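Local atomic coordinates of mandelate racemase/muconate lactonizing protein (PDB entry 3V5C), a protein that probably dehydrates galacturonate, as a magnesium-dependent lyase of the enolase superfamily. Residues F19-G24 and S42-I47; Y58-H63 and Y313-G318; L229-A234 and F332-Y337; L306-H311 and A327-F332. The protein carries 1 engineered substitution. All blocks are in the same frame, centred on the assembly; numbering follows the deposited sequence.

Interaction 1 (F19-G24 and S42-I47); sequences FAKLTG and SCTVDI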
loop_
_atom_site.group_PDB
_atom_site.type_symbol
_atom_site.label_atom_id
_atom_site.label_comp_id
_atom_site.label_asym_id
_atom_site.label_seq_id
_atom_site.Cartn_x
_atom_site.Cartn_y
_atom_site.Cartn_z
ATOM N N PHE A 19 -18.817 2.250 -13.418
ATOM C CA PHE A 19 -17.398 1.912 -13.433
ATOM C C PHE A 19 -16.659 2.750 -14.449
ATOM O O PHE A 19 -17.135 2.955 -15.566
ATOM C CB PHE A 19 -17.231 0.434 -13.786
ATOM C CG PHE A 19 -15.801 -0.014 -13.859
ATOM C CD1 PHE A 19 -15.109 0.029 -15.061
ATOM C CD2 PHE A 19 -15.146 -0.459 -12.723
ATOM C CE1 PHE A 19 -13.775 -0.382 -15.118
ATOM C CE2 PHE A 19 -13.820 -0.868 -12.779
ATOM C CZ PHE A 19 -13.139 -0.825 -13.971
ATOM N N ALA A 20 -15.459 3.183 -14.083
ATOM C CA ALA A 20 -14.614 3.934 -14.999
ATOM C C ALA A 20 -13.159 3.798 -14.615
ATOM O O ALA A 20 -12.836 3.538 -13.455
ATOM C CB ALA A 20 -15.008 5.399 -15.002
ATOM N N LYS A 21 -12.278 3.998 -15.589
ATOM C CA LYS A 21 -10.838 3.978 -15.334
ATOM C C LYS A 21 -10.333 5.407 -15.384
ATOM O O LYS A 21 -10.526 6.093 -16.390
ATOM C CB LYS A 21 -10.124 3.103 -16.374
ATOM C CG LYS A 21 -8.599 3.157 -16.332
ATOM C CD LYS A 21 -7.977 2.377 -17.493
ATOM C CE LYS A 21 -8.424 0.919 -17.510
ATOM N NZ LYS A 21 -7.840 0.137 -16.377
ATOM N N LEU A 22 -9.747 5.867 -14.275
ATOM C CA LEU A 22 -9.153 7.196 -14.166
ATOM C C LEU A 22 -7.656 7.114 -14.466
ATOM O O LEU A 22 -7.032 6.082 -14.231
ATOM C CB LEU A 22 -9.352 7.761 -12.752
ATOM C CG LEU A 22 -10.656 8.516 -12.465
ATOM C CD1 LEU A 22 -11.868 7.758 -12.931
ATOM C CD2 LEU A 22 -10.743 8.850 -10.975
ATOM N N THR A 23 -7.098 8.203 -14.992
ATOM C CA THR A 23 -5.703 8.220 -15.404
ATOM C C THR A 23 -4.988 9.423 -14.820
ATOM O O THR A 23 -5.591 10.470 -14.601
ATOM C CB THR A 23 -5.597 8.278 -16.938
ATOM O OG1 THR A 23 -6.251 9.456 -17.415
ATOM C CG2 THR A 23 -6.238 7.044 -17.570
ATOM N N GLY A 24 -3.694 9.271 -14.585
ATOM C CA GLY A 24 -2.878 10.380 -14.144
ATOM C C GLY A 24 -1.411 10.057 -14.319
ATOM O O GLY A 24 -1.045 9.231 -15.157
ATOM N N SER A 42 3.026 6.928 -16.206
ATOM C CA SER A 42 1.571 6.874 -16.341
ATOM C C SER A 42 0.956 5.998 -15.252
ATOM O O SER A 42 1.483 4.940 -14.929
ATOM C CB SER A 42 1.191 6.394 -17.745
ATOM O OG SER A 42 -0.215 6.307 -17.891
ATOM N N CYS A 43 -0.148 6.459 -14.676
ATOM C CA CYS A 43 -0.832 5.733 -13.603
ATOM C C CYS A 43 -2.307 5.659 -13.923
ATOM O O CYS A 43 -2.857 6.574 -14.538
ATOM C CB CYS A 43 -0.658 6.436 -12.245
ATOM S SG CYS A 43 1.037 6.575 -11.685
ATOM N N THR A 44 -2.949 4.570 -13.507
ATOM C CA THR A 44 -4.398 4.494 -13.601
ATOM C C THR A 44 -4.991 3.987 -12.308
ATOM O O THR A 44 -4.295 3.372 -11.486
ATOM C CB THR A 44 -4.872 3.582 -14.742
ATOM O OG1 THR A 44 -4.409 2.244 -14.516
ATOM C CG2 THR A 44 -4.346 4.080 -16.071
ATOM N N VAL A 45 -6.278 4.275 -12.130
ATOM C CA VAL A 45 -7.062 3.742 -11.018
ATOM C C VAL A 45 -8.448 3.349 -11.530
ATOM O O VAL A 45 -9.209 4.191 -12.035
ATOM C CB VAL A 45 -7.243 4.769 -9.888
ATOM C CG1 VAL A 45 -8.119 4.179 -8.764
ATOM C CG2 VAL A 45 -5.886 5.219 -9.331
ATOM N N ASP A 46 -8.786 2.070 -11.405
ATOM C CA ASP A 46 -10.151 1.646 -11.712
ATOM C C ASP A 46 -11.077 2.004 -10.539
ATOM O O ASP A 46 -10.798 1.682 -9.370
ATOM C CB ASP A 46 -10.201 0.142 -11.977
ATOM C CG ASP A 46 -9.571 -0.256 -13.306
ATOM O OD1 ASP A 46 -9.164 0.638 -14.089
ATOM O OD2 ASP A 46 -9.508 -1.485 -13.565
ATOM N N ILE A 47 -12.167 2.693 -10.848
ATOM C CA ILE A 47 -13.045 3.231 -9.819
ATOM C C ILE A 47 -14.479 2.797 -10.086
ATOM O O ILE A 47 -14.894 2.694 -11.237
ATOM C CB ILE A 47 -12.969 4.776 -9.827
ATOM C CG1 ILE A 47 -11.609 5.245 -9.291
ATOM C CG2 ILE A 47 -14.129 5.408 -9.052
ATOM C CD1 ILE A 47 -11.415 5.000 -7.826
HETATM O O HOH W 1 -0.972 9.096 -18.019
#
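K21 and D46 form a salt bridge between two antiparallel strands, with K21 NZ 2.7 Å from D46 OD1 on the syn lone pair, the side of the other oxygen. The two side chains lie side by side and point the same way from a non-hydrogen-bonded pair. K21 starts with CG anti to its backbone N (chi1 172°), and the bends at chi3 and chi4 curl the chain back so that the ammonium reaches the carboxylate. Six backbone bonds hold the strands in register, two for each of the hydrogen-bonded pairs A20–I47, L22–V45 and G24–C43; A20 N to I47 O measures 2.9 Å. At the start of strand 42-52, a water donates to G24 O and also bonds S42 OG. Packing follows on both faces. F19 also packs on D46: its CZ is 3.7 Å from D46 CG, and D46 OD2 lies in plane at the ring edge. On the K21 and D46 face T23 CG2 meets T44 CG2 at 3.8 Å. The opposite face carries L22, whose CD2 touches I47 CG1 at 4.1 Å, and V45; I342 touches L22 and V45, while F369 touches L22 and I47. An alanine in place of D46 would probably leave the K21 ammonium without its carboxylate mate and free to swing, and the F19 ring with only CB against it. This hairpin belongs to the antiparallel sheet of the N-terminal capping domain seen in enolase-superfamily enzymes. Its chemistry is two-sided: charge and hydroxyls line the more exposed face, whereas aliphatic groups seal the buried one.

Interaction 2 (Y58-H63 and Y313-G318); sequences YGSSIH and YGNAYG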
loop_
_atom_site.group_PDB
_atom_site.type_symbol
_atom_site.label_atom_id
_atom_site.label_comp_id
_atom_site.label_asym_id
_atom_site.label_seq_id
_atom_site.Cartn_x
_atom_site.Cartn_y
_atom_site.Cartn_z
ATOM N N TYR A 58 -17.724 6.459 -3.707
ATOM C CA TYR A 58 -16.718 6.191 -4.723
ATOM C C TYR A 58 -15.587 5.339 -4.142
ATOM O O TYR A 58 -15.211 5.500 -2.976
ATOM C CB TYR A 58 -16.074 7.512 -5.143
ATOM C CG TYR A 58 -16.839 8.365 -6.135
ATOM C CD1 TYR A 58 -16.570 8.271 -7.503
ATOM C CD2 TYR A 58 -17.758 9.324 -5.711
ATOM C CE1 TYR A 58 -17.223 9.065 -8.425
ATOM C CE2 TYR A 58 -18.432 10.136 -6.651
ATOM C CZ TYR A 58 -18.156 9.992 -7.991
ATOM O OH TYR A 58 -18.789 10.776 -8.935
ATOM N N GLY A 59 -14.999 4.471 -4.957
ATOM C CA GLY A 59 -13.772 3.813 -4.528
ATOM C C GLY A 59 -13.147 2.890 -5.548
ATOM O O GLY A 59 -13.722 2.629 -6.598
ATOM N N SER A 60 -11.948 2.404 -5.235
ATOM C CA SER A 60 -11.303 1.348 -6.023
ATOM C C SER A 60 -12.272 0.193 -6.263
ATOM O O SER A 60 -13.070 -0.149 -5.389
ATOM C CB SER A 60 -10.071 0.839 -5.271
ATOM O OG SER A 60 -9.586 -0.374 -5.827
ATOM N N SER A 61 -12.225 -0.378 -7.455
ATOM C CA SER A 61 -13.016 -1.573 -7.744
ATOM C C SER A 61 -12.228 -2.434 -8.713
ATOM O O SER A 61 -11.788 -1.932 -9.753
ATOM C CB SER A 61 -14.368 -1.188 -8.357
ATOM O OG SER A 61 -15.073 -2.354 -8.774
ATOM N N ILE A 62 -12.033 -3.711 -8.379
ATOM C CA ILE A 62 -11.407 -4.643 -9.309
ATOM C C ILE A 62 -12.251 -5.901 -9.442
ATOM O O ILE A 62 -13.082 -6.199 -8.576
ATOM C CB ILE A 62 -9.951 -4.985 -8.913
ATOM C CG1 ILE A 62 -9.910 -5.765 -7.600
ATOM C CG2 ILE A 62 -9.104 -3.697 -8.845
ATOM C CD1 ILE A 62 -8.551 -6.438 -7.312
ATOM N N HIS A 63 -12.045 -6.622 -10.542
ATOM C CA HIS A 63 -12.722 -7.895 -10.780
ATOM C C HIS A 63 -14.240 -7.740 -10.854
ATOM O O HIS A 63 -14.971 -8.637 -10.435
ATOM C CB HIS A 63 -12.379 -8.889 -9.672
ATOM C CG HIS A 63 -10.945 -9.311 -9.658
ATOM N ND1 HIS A 63 -9.965 -8.651 -10.365
ATOM C CD2 HIS A 63 -10.327 -10.337 -9.026
ATOM C CE1 HIS A 63 -8.802 -9.247 -10.165
ATOM N NE2 HIS A 63 -8.995 -10.273 -9.358
ATOM N N TYR A 313 1.381 -0.263 -4.613
ATOM C CA TYR A 313 2.117 0.276 -5.738
ATOM C C TYR A 313 1.327 -0.051 -6.975
ATOM O O TYR A 313 0.811 -1.165 -7.110
ATOM C CB TYR A 313 3.539 -0.265 -5.848
ATOM C CG TYR A 313 4.385 0.623 -6.743
ATOM C CD1 TYR A 313 4.975 1.775 -6.249
ATOM C CD2 TYR A 313 4.529 0.339 -8.098
ATOM C CE1 TYR A 313 5.745 2.596 -7.071
ATOM C CE2 TYR A 313 5.284 1.167 -8.942
ATOM C CZ TYR A 313 5.884 2.289 -8.419
ATOM O OH TYR A 313 6.635 3.124 -9.229
ATOM N N GLY A 314 1.226 0.920 -7.873
ATOM C CA GLY A 314 0.454 0.750 -9.092
ATOM C C GLY A 314 -0.974 1.227 -8.944
ATOM O O GLY A 314 -1.724 1.259 -9.913
ATOM N N ASN A 315 -1.341 1.624 -7.736
ATOM C CA ASN A 315 -2.693 2.119 -7.513
ATOM C C ASN A 315 -2.708 3.235 -6.478
ATOM O O ASN A 315 -2.566 3.000 -5.261
ATOM C CB ASN A 315 -3.617 0.966 -7.099
ATOM C CG ASN A 315 -5.067 1.369 -7.070
ATOM O OD1 ASN A 315 -5.413 2.509 -6.717
ATOM N ND2 ASN A 315 -5.944 0.428 -7.436
ATOM N N ALA A 316 -2.851 4.469 -6.956
ATOM C CA ALA A 316 -2.782 5.628 -6.086
ATOM C C ALA A 316 -3.838 5.570 -4.998
ATOM O O ALA A 316 -3.592 5.997 -3.871
ATOM C CB ALA A 316 -2.907 6.924 -6.887
ATOM N N TYR A 317 -4.999 5.014 -5.324
ATOM C CA TYR A 317 -6.101 5.015 -4.364
ATOM C C TYR A 317 -5.723 4.263 -3.093
ATOM O O TYR A 317 -6.151 4.613 -2.000
ATOM C CB TYR A 317 -7.342 4.384 -4.988
ATOM C CG TYR A 317 -8.568 4.460 -4.109
ATOM C CD1 TYR A 317 -8.865 3.442 -3.208
ATOM C CD2 TYR A 317 -9.409 5.568 -4.167
ATOM C CE1 TYR A 317 -9.990 3.514 -2.408
ATOM C CE2 TYR A 317 -10.554 5.658 -3.352
ATOM C CZ TYR A 317 -10.822 4.618 -2.482
ATOM O OH TYR A 317 -11.932 4.675 -1.679
ATOM N N GLY A 318 -4.906 3.220 -3.238
ATOM C CA GLY A 318 -4.515 2.401 -2.103
ATOM C C GLY A 318 -3.742 3.133 -1.026
ATOM O O GLY A 318 -3.723 2.701 0.125
HETATM O O HOH W 2 -13.254 7.060 -1.955
HETATM O O HOH W 3 -8.719 0.240 -8.349
#
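The phenol ring of Y317 lies flat against the backbone of G59 and S60, one face turned to the strand end. S60 N sits 3.6 Å above the ring plane and over its centre, while G59 C is above the same face but displaced toward the rim. S60 CB is 3.5 Å from Y317 CD1. CG anti to the backbone N (chi1 -175°) directs the Y317 side chain to the strand. At the far end, Y317 OH is 3.5 Å from G59 CA, which lacks a side chain; a beta carbon there would crowd the hydroxyl. No direct hydrogen bond crosses the contact, and two waters do that work. One, in the plane of the ring at its edge, is 2.7 Å from Y317 OH and donates to Y58 O. The other lies 2.7 Å from S60 OG and accepts from N315 ND2. N315 OD1 meanwhile takes a weak capping bond from Y317 N, so both ends of one amide are used. An alanine in place of Y317 would probably leave the backbone at S60 N without its aromatic cover and the water on Y58 O short of one partner. The contact joins the end of strand 55-60 to the N-terminal part of helix 317-325, with Y97 of helix 92-107 meeting the Y317 ring edge-to-face and V45 of strand 42-52 packing on both N315 and Y317.

Interaction 3 (L229-A234 and F332-Y337); sequences LYWLEA and FEFVEY. Engineered in segment 229-234: A234 (natural residue Glu).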
loop_
_atom_site.group_PDB
_atom_site.type_symbol
_atom_site.label_atom_id
_atom_site.label_comp_id
_atom_site.label_asym_id
_atom_site.label_seq_id
_atom_site.Cartn_x
_atom_site.Cartn_y
_atom_site.Cartn_z
ATOM N N LEU A 229 19.374 -0.223 9.025
ATOM C CA LEU A 229 18.354 -0.647 8.075
ATOM C C LEU A 229 17.152 -1.084 8.885
ATOM O O LEU A 229 17.276 -1.910 9.794
ATOM C CB LEU A 229 18.847 -1.841 7.261
ATOM C CG LEU A 229 19.991 -1.606 6.277
ATOM C CD1 LEU A 229 20.378 -2.933 5.669
ATOM C CD2 LEU A 229 19.541 -0.628 5.200
ATOM N N TYR A 230 15.988 -0.551 8.544
ATOM C CA TYR A 230 14.774 -0.856 9.279
ATOM C C TYR A 230 14.201 -2.212 8.887
ATOM O O TYR A 230 13.891 -3.026 9.752
ATOM C CB TYR A 230 13.741 0.254 9.089
ATOM C CG TYR A 230 12.533 0.094 9.980
ATOM C CD1 TYR A 230 12.634 0.288 11.347
ATOM C CD2 TYR A 230 11.305 -0.262 9.460
ATOM C CE1 TYR A 230 11.541 0.125 12.169
ATOM C CE2 TYR A 230 10.205 -0.424 10.274
ATOM C CZ TYR A 230 10.335 -0.228 11.628
ATOM O OH TYR A 230 9.244 -0.366 12.451
ATOM N N TRP A 231 14.002 -2.436 7.587
ATOM C CA TRP A 231 13.647 -3.778 7.137
ATOM C C TRP A 231 14.193 -4.156 5.772
ATOM O O TRP A 231 14.597 -3.289 4.970
ATOM C CB TRP A 231 12.134 -4.007 7.207
ATOM C CG TRP A 231 11.238 -3.471 6.101
ATOM C CD1 TRP A 231 11.402 -3.581 4.741
ATOM C CD2 TRP A 231 9.962 -2.849 6.294
ATOM N NE1 TRP A 231 10.322 -3.026 4.088
ATOM C CE2 TRP A 231 9.425 -2.578 5.019
ATOM C CE3 TRP A 231 9.236 -2.468 7.430
ATOM C CZ2 TRP A 231 8.189 -1.919 4.842
ATOM C CZ3 TRP A 231 7.996 -1.828 7.254
ATOM C CH2 TRP A 231 7.493 -1.573 5.973
ATOM N N LEU A 232 14.233 -5.467 5.567
ATOM C CA LEU A 232 14.594 -6.099 4.314
ATOM C C LEU A 232 13.372 -6.787 3.739
ATOM O O LEU A 232 12.841 -7.729 4.338
ATOM C CB LEU A 232 15.671 -7.151 4.582
ATOM C CG LEU A 232 15.962 -8.150 3.461
ATOM C CD1 LEU A 232 16.637 -7.459 2.307
ATOM C CD2 LEU A 232 16.835 -9.290 3.973
ATOM N N GLU A 233 12.950 -6.331 2.570
ATOM C CA GLU A 233 11.734 -6.804 1.923
ATOM C C GLU A 233 12.060 -7.633 0.686
ATOM O O GLU A 233 12.905 -7.255 -0.146
ATOM C CB GLU A 233 10.875 -5.578 1.570
ATOM C CG GLU A 233 9.817 -5.734 0.511
ATOM C CD GLU A 233 8.882 -4.525 0.492
ATOM O OE1 GLU A 233 9.046 -3.662 1.362
ATOM O OE2 GLU A 233 7.996 -4.471 -0.377
ATOM N N ALA A 234 11.392 -8.782 0.573
ATOM C CA ALA A 234 11.477 -9.578 -0.643
ATOM C C ALA A 234 12.910 -9.866 -1.078
ATOM O O ALA A 234 13.252 -9.686 -2.236
ATOM C CB ALA A 234 10.692 -8.914 -1.766
ATOM N N PHE A 332 0.448 -1.294 12.947
ATOM C CA PHE A 332 0.501 -0.774 11.585
ATOM C C PHE A 332 1.807 -0.005 11.446
ATOM O O PHE A 332 2.097 0.896 12.247
ATOM C CB PHE A 332 -0.682 0.178 11.326
ATOM C CG PHE A 332 -0.758 0.649 9.913
ATOM C CD1 PHE A 332 -0.062 1.779 9.510
ATOM C CD2 PHE A 332 -1.511 -0.041 8.984
ATOM C CE1 PHE A 332 -0.116 2.203 8.199
ATOM C CE2 PHE A 332 -1.576 0.388 7.672
ATOM C CZ PHE A 332 -0.881 1.524 7.292
ATOM N N GLU A 333 2.591 -0.355 10.428
ATOM C CA GLU A 333 3.921 0.220 10.253
ATOM C C GLU A 333 3.929 1.544 9.473
ATOM O O GLU A 333 4.307 2.584 10.017
ATOM C CB GLU A 333 4.831 -0.815 9.559
ATOM C CG GLU A 333 5.176 -1.985 10.447
ATOM C CD GLU A 333 6.199 -1.630 11.494
ATOM O OE1 GLU A 333 7.231 -1.009 11.150
ATOM O OE2 GLU A 333 5.968 -1.967 12.663
ATOM N N PHE A 334 3.550 1.495 8.201
ATOM C CA PHE A 334 3.678 2.649 7.313
ATOM C C PHE A 334 2.664 2.589 6.188
ATOM O O PHE A 334 2.309 1.505 5.726
ATOM C CB PHE A 334 5.022 2.636 6.579
ATOM C CG PHE A 334 6.217 2.916 7.427
ATOM C CD1 PHE A 334 6.580 4.220 7.715
ATOM C CD2 PHE A 334 7.045 1.883 7.828
ATOM C CE1 PHE A 334 7.698 4.488 8.465
ATOM C CE2 PHE A 334 8.171 2.148 8.585
ATOM C CZ PHE A 334 8.501 3.454 8.894
ATOM N N VAL A 335 2.253 3.757 5.713
ATOM C CA VAL A 335 1.625 3.892 4.409
ATOM C C VAL A 335 2.740 3.924 3.338
ATOM O O VAL A 335 3.671 4.722 3.424
ATOM C CB VAL A 335 0.795 5.190 4.363
ATOM C CG1 VAL A 335 0.308 5.476 2.945
ATOM C CG2 VAL A 335 -0.387 5.079 5.314
ATOM N N GLU A 336 2.647 3.052 2.333
ATOM C CA GLU A 336 3.601 3.051 1.218
ATOM C C GLU A 336 3.203 4.152 0.230
ATOM O O GLU A 336 2.179 4.043 -0.450
ATOM C CB GLU A 336 3.615 1.668 0.539
ATOM C CG GLU A 336 4.581 1.584 -0.615
ATOM C CD GLU A 336 4.878 0.175 -1.086
ATOM O OE1 GLU A 336 4.159 -0.774 -0.695
ATOM O OE2 GLU A 336 5.842 0.018 -1.878
ATOM N N TYR A 337 4.012 5.217 0.154
ATOM C CA TYR A 337 3.621 6.445 -0.558
ATOM C C TYR A 337 4.344 6.662 -1.891
ATOM O O TYR A 337 5.583 6.654 -1.940
ATOM C CB TYR A 337 3.826 7.677 0.330
ATOM C CG TYR A 337 3.216 8.916 -0.256
ATOM C CD1 TYR A 337 3.965 9.771 -1.061
ATOM C CD2 TYR A 337 1.878 9.226 -0.042
ATOM C CE1 TYR A 337 3.406 10.904 -1.612
ATOM C CE2 TYR A 337 1.308 10.364 -0.587
ATOM C CZ TYR A 337 2.081 11.197 -1.377
ATOM O OH TYR A 337 1.529 12.338 -1.932
HETATM O O HOH W 4 5.234 -3.104 0.355
#
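Y230, W231 and F334 form an aromatic cluster inside the modified TIM barrel of the enolase superfamily, where the segments around strands 231-233 and 335-337 approach each other across the interior. The edge of F334 is turned to the face of Y230 in an offset edge-to-face pair, with centroids 5.8 Å apart and planes at 88°. Its nearest atoms are Y230 CE2 and F334 CE2, at 3.7 Å. W231 meets the same phenylalanine obliquely, its CZ3 lying 3.9 Å from F334 CD2, and the two side chains slide past each other in opposite directions. Beside the cluster, a bend at chi2 (-75°) places E333 CD near Y230, and the carboxylate plane is 22° from that of the ring. R307 forms a salt bridge with E333 OE2. Further along the strands, W231 NE1 donates to the anti lone pair of E233 OE1 at 3.1 Å. K168 forms salt bridges with both E233 OE2 and E336 OE2; a water also donates to each of these two acids. The hydrogen bond from Y230 OH to E333 OE1 is very short, at 2.5 Å, and OE1 lies at the ring edge in plane.

Interaction 4 (L306-H311 and A327-F332); sequences LRSAPH and AAVRNF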
loop_
_atom_site.group_PDB
_atom_site.type_symbol
_atom_site.label_atom_id
_atom_site.label_comp_id
_atom_site.label_asym_id
_atom_site.label_seq_id
_atom_site.Cartn_x
_atom_site.Cartn_y
_atom_site.Cartn_z
ATOM N N LEU A 306 2.821 -9.503 15.430
ATOM C CA LEU A 306 3.391 -9.295 14.103
ATOM C C LEU A 306 2.975 -7.931 13.548
ATOM O O LEU A 306 1.990 -7.345 14.004
ATOM C CB LEU A 306 2.961 -10.421 13.165
ATOM C CG LEU A 306 3.551 -11.790 13.512
ATOM C CD1 LEU A 306 2.841 -12.893 12.721
ATOM C CD2 LEU A 306 5.064 -11.806 13.258
ATOM N N ARG A 307 3.715 -7.443 12.552
ATOM C CA ARG A 307 3.517 -6.094 12.040
ATOM C C ARG A 307 2.851 -6.106 10.674
ATOM O O ARG A 307 3.081 -7.009 9.873
ATOM C CB ARG A 307 4.867 -5.381 11.925
ATOM C CG ARG A 307 5.582 -5.221 13.259
ATOM C CD ARG A 307 7.063 -5.078 13.018
ATOM N NE ARG A 307 7.826 -5.129 14.261
ATOM C CZ ARG A 307 8.201 -4.060 14.943
ATOM N NH1 ARG A 307 7.863 -2.848 14.518
ATOM N NH2 ARG A 307 8.908 -4.197 16.058
ATOM N N SER A 308 2.057 -5.073 10.413
ATOM C CA SER A 308 1.301 -4.938 9.177
ATOM C C SER A 308 1.842 -3.760 8.369
ATOM O O SER A 308 1.914 -2.636 8.869
ATOM C CB SER A 308 -0.176 -4.664 9.504
ATOM O OG SER A 308 -0.800 -5.788 10.119
ATOM N N ALA A 309 2.182 -4.007 7.110
ATOM C CA ALA A 309 2.606 -2.947 6.206
ATOM C C ALA A 309 2.053 -3.238 4.831
ATOM O O ALA A 309 2.737 -3.802 3.987
ATOM C CB ALA A 309 4.138 -2.847 6.156
ATOM N N PRO A 310 0.785 -2.889 4.609
ATOM C CA PRO A 310 0.104 -3.227 3.360
ATOM C C PRO A 310 0.841 -2.704 2.151
ATOM O O PRO A 310 1.229 -1.528 2.101
ATOM C CB PRO A 310 -1.242 -2.514 3.490
ATOM C CG PRO A 310 -1.463 -2.437 4.966
ATOM C CD PRO A 310 -0.098 -2.182 5.550
ATOM N N HIS A 311 1.056 -3.575 1.176
ATOM C CA HIS A 311 1.687 -3.142 -0.056
ATOM C C HIS A 311 0.767 -2.216 -0.835
ATOM O O HIS A 311 -0.458 -2.402 -0.902
ATOM C CB HIS A 311 2.065 -4.363 -0.907
ATOM C CG HIS A 311 2.521 -4.019 -2.288
ATOM N ND1 HIS A 311 1.651 -3.837 -3.340
ATOM C CD2 HIS A 311 3.765 -3.819 -2.791
ATOM C CE1 HIS A 311 2.335 -3.548 -4.432
ATOM N NE2 HIS A 311 3.618 -3.528 -4.126
ATOM N N ALA A 327 -6.145 2.786 11.433
ATOM C CA ALA A 327 -6.907 2.959 12.669
ATOM C C ALA A 327 -7.454 1.647 13.229
ATOM O O ALA A 327 -7.863 1.600 14.391
ATOM C CB ALA A 327 -8.043 3.979 12.484
ATOM N N ALA A 328 -7.462 0.594 12.411
ATOM C CA ALA A 328 -8.021 -0.701 12.816
ATOM C C ALA A 328 -6.950 -1.747 13.163
ATOM O O ALA A 328 -7.285 -2.884 13.508
ATOM C CB ALA A 328 -8.931 -1.237 11.716
ATOM N N VAL A 329 -5.675 -1.376 13.051
ATOM C CA VAL A 329 -4.584 -2.326 13.260
ATOM C C VAL A 329 -3.578 -1.722 14.219
ATOM O O VAL A 329 -3.105 -0.602 14.002
ATOM C CB VAL A 329 -3.899 -2.647 11.926
ATOM C CG1 VAL A 329 -2.750 -3.635 12.125
ATOM C CG2 VAL A 329 -4.904 -3.189 10.919
ATOM N N ARG A 330 -3.278 -2.437 15.296
ATOM C CA ARG A 330 -2.392 -1.908 16.312
ATOM C C ARG A 330 -0.971 -1.750 15.762
ATOM O O ARG A 330 -0.377 -0.673 15.854
ATOM C CB ARG A 330 -2.370 -2.783 17.574
ATOM C CG ARG A 330 -1.435 -2.202 18.643
ATOM C CD ARG A 330 -1.465 -2.960 19.970
ATOM N NE ARG A 330 -0.891 -4.298 19.846
ATOM C CZ ARG A 330 -1.609 -5.423 19.826
ATOM N NH1 ARG A 330 -2.928 -5.378 19.934
ATOM N NH2 ARG A 330 -1.004 -6.594 19.709
ATOM N N ASN A 331 -0.432 -2.833 15.208
ATOM C CA ASN A 331 0.954 -2.835 14.766
ATOM C C ASN A 331 1.090 -2.397 13.298
ATOM O O ASN A 331 1.776 -3.023 12.517
ATOM C CB ASN A 331 1.576 -4.221 14.972
ATOM C CG ASN A 331 1.708 -4.604 16.443
ATOM O OD1 ASN A 331 1.751 -3.756 17.327
ATOM N ND2 ASN A 331 1.790 -5.908 16.701
ATOM N N PHE A 332 0.448 -1.294 12.947
ATOM C CA PHE A 332 0.501 -0.774 11.585
ATOM C C PHE A 332 1.807 -0.005 11.446
ATOM O O PHE A 332 2.097 0.896 12.247
ATOM C CB PHE A 332 -0.682 0.178 11.326
ATOM C CG PHE A 332 -0.758 0.649 9.913
ATOM C CD1 PHE A 332 -0.062 1.779 9.510
ATOM C CD2 PHE A 332 -1.511 -0.041 8.984
ATOM C CE1 PHE A 332 -0.116 2.203 8.199
ATOM C CE2 PHE A 332 -1.576 0.388 7.672
ATOM C CZ PHE A 332 -0.881 1.524 7.292
#
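The turn that returns the chain from helix 317-325 to the barrel wall closes against strand 307-308, and N331 makes both of the hydrogen bonds that join them. Its side chain works first: N331 ND2 donates to L306 O at 3.1 Å with an angle of 158° at the hydrogen. The acceptor lies close to the amide plane of N331, whereas the donor stands above the carbonyl plane of L306. CG anti to the carbonyl carbon (chi1 -66°) lies on the side of L306 O, from where ND2 reaches it. The backbone of the same residue then takes a nearly straight bond, S308 N to N331 O at 3.0 Å and 177°. N331 is the centre of an inverse gamma turn, with a weak bond from F332 N to R330 O closing it, and D302 of helix 291-303 bonds N331 N and R330 N. These elements belong to a beta-alpha-beta crossover of the enolase-type barrel: strand 307-308, helix 317-325 and strand 335-337 follow in order, and S308 with F332 forms a single bridge just ahead of the last strand. Packing accompanies the bonds: V329 CG1 lies 3.5 Å from S308 OG and also meets S308 CB. W294 and L301 of helix 291-303 touch S308 as well. Farther on, F332 crosses P310 at about a right angle, its CE2 3.6 Å from P310 CD, which approaches the ring obliquely.

Overall arrangement
Interactions 1 and 2 adjoin, with centres 8 Å apart: D46 O lies 3.2 Å from S61 N, a probable hydrogen bond, and I47 CD1 packs on G59 O. Interaction 2 joins that N-terminal sheet to helix 317-325 of the barrel domain. Interactions 3 and 4 share F332, have centres 11 Å apart, and are coupled by the salt bridge of E333 OE2 to R307 NH1 at 2.8 Å. Between the pairs, interactions 2 and 3 do not touch, their nearest atoms about 5 Å apart, whereas interactions 1 and 4 lie on opposite sides of the chain's centre. In interaction 3 the W231 side chain is about 11 Å from a bound magnesium ion; E238 and D261 belong to a metal site.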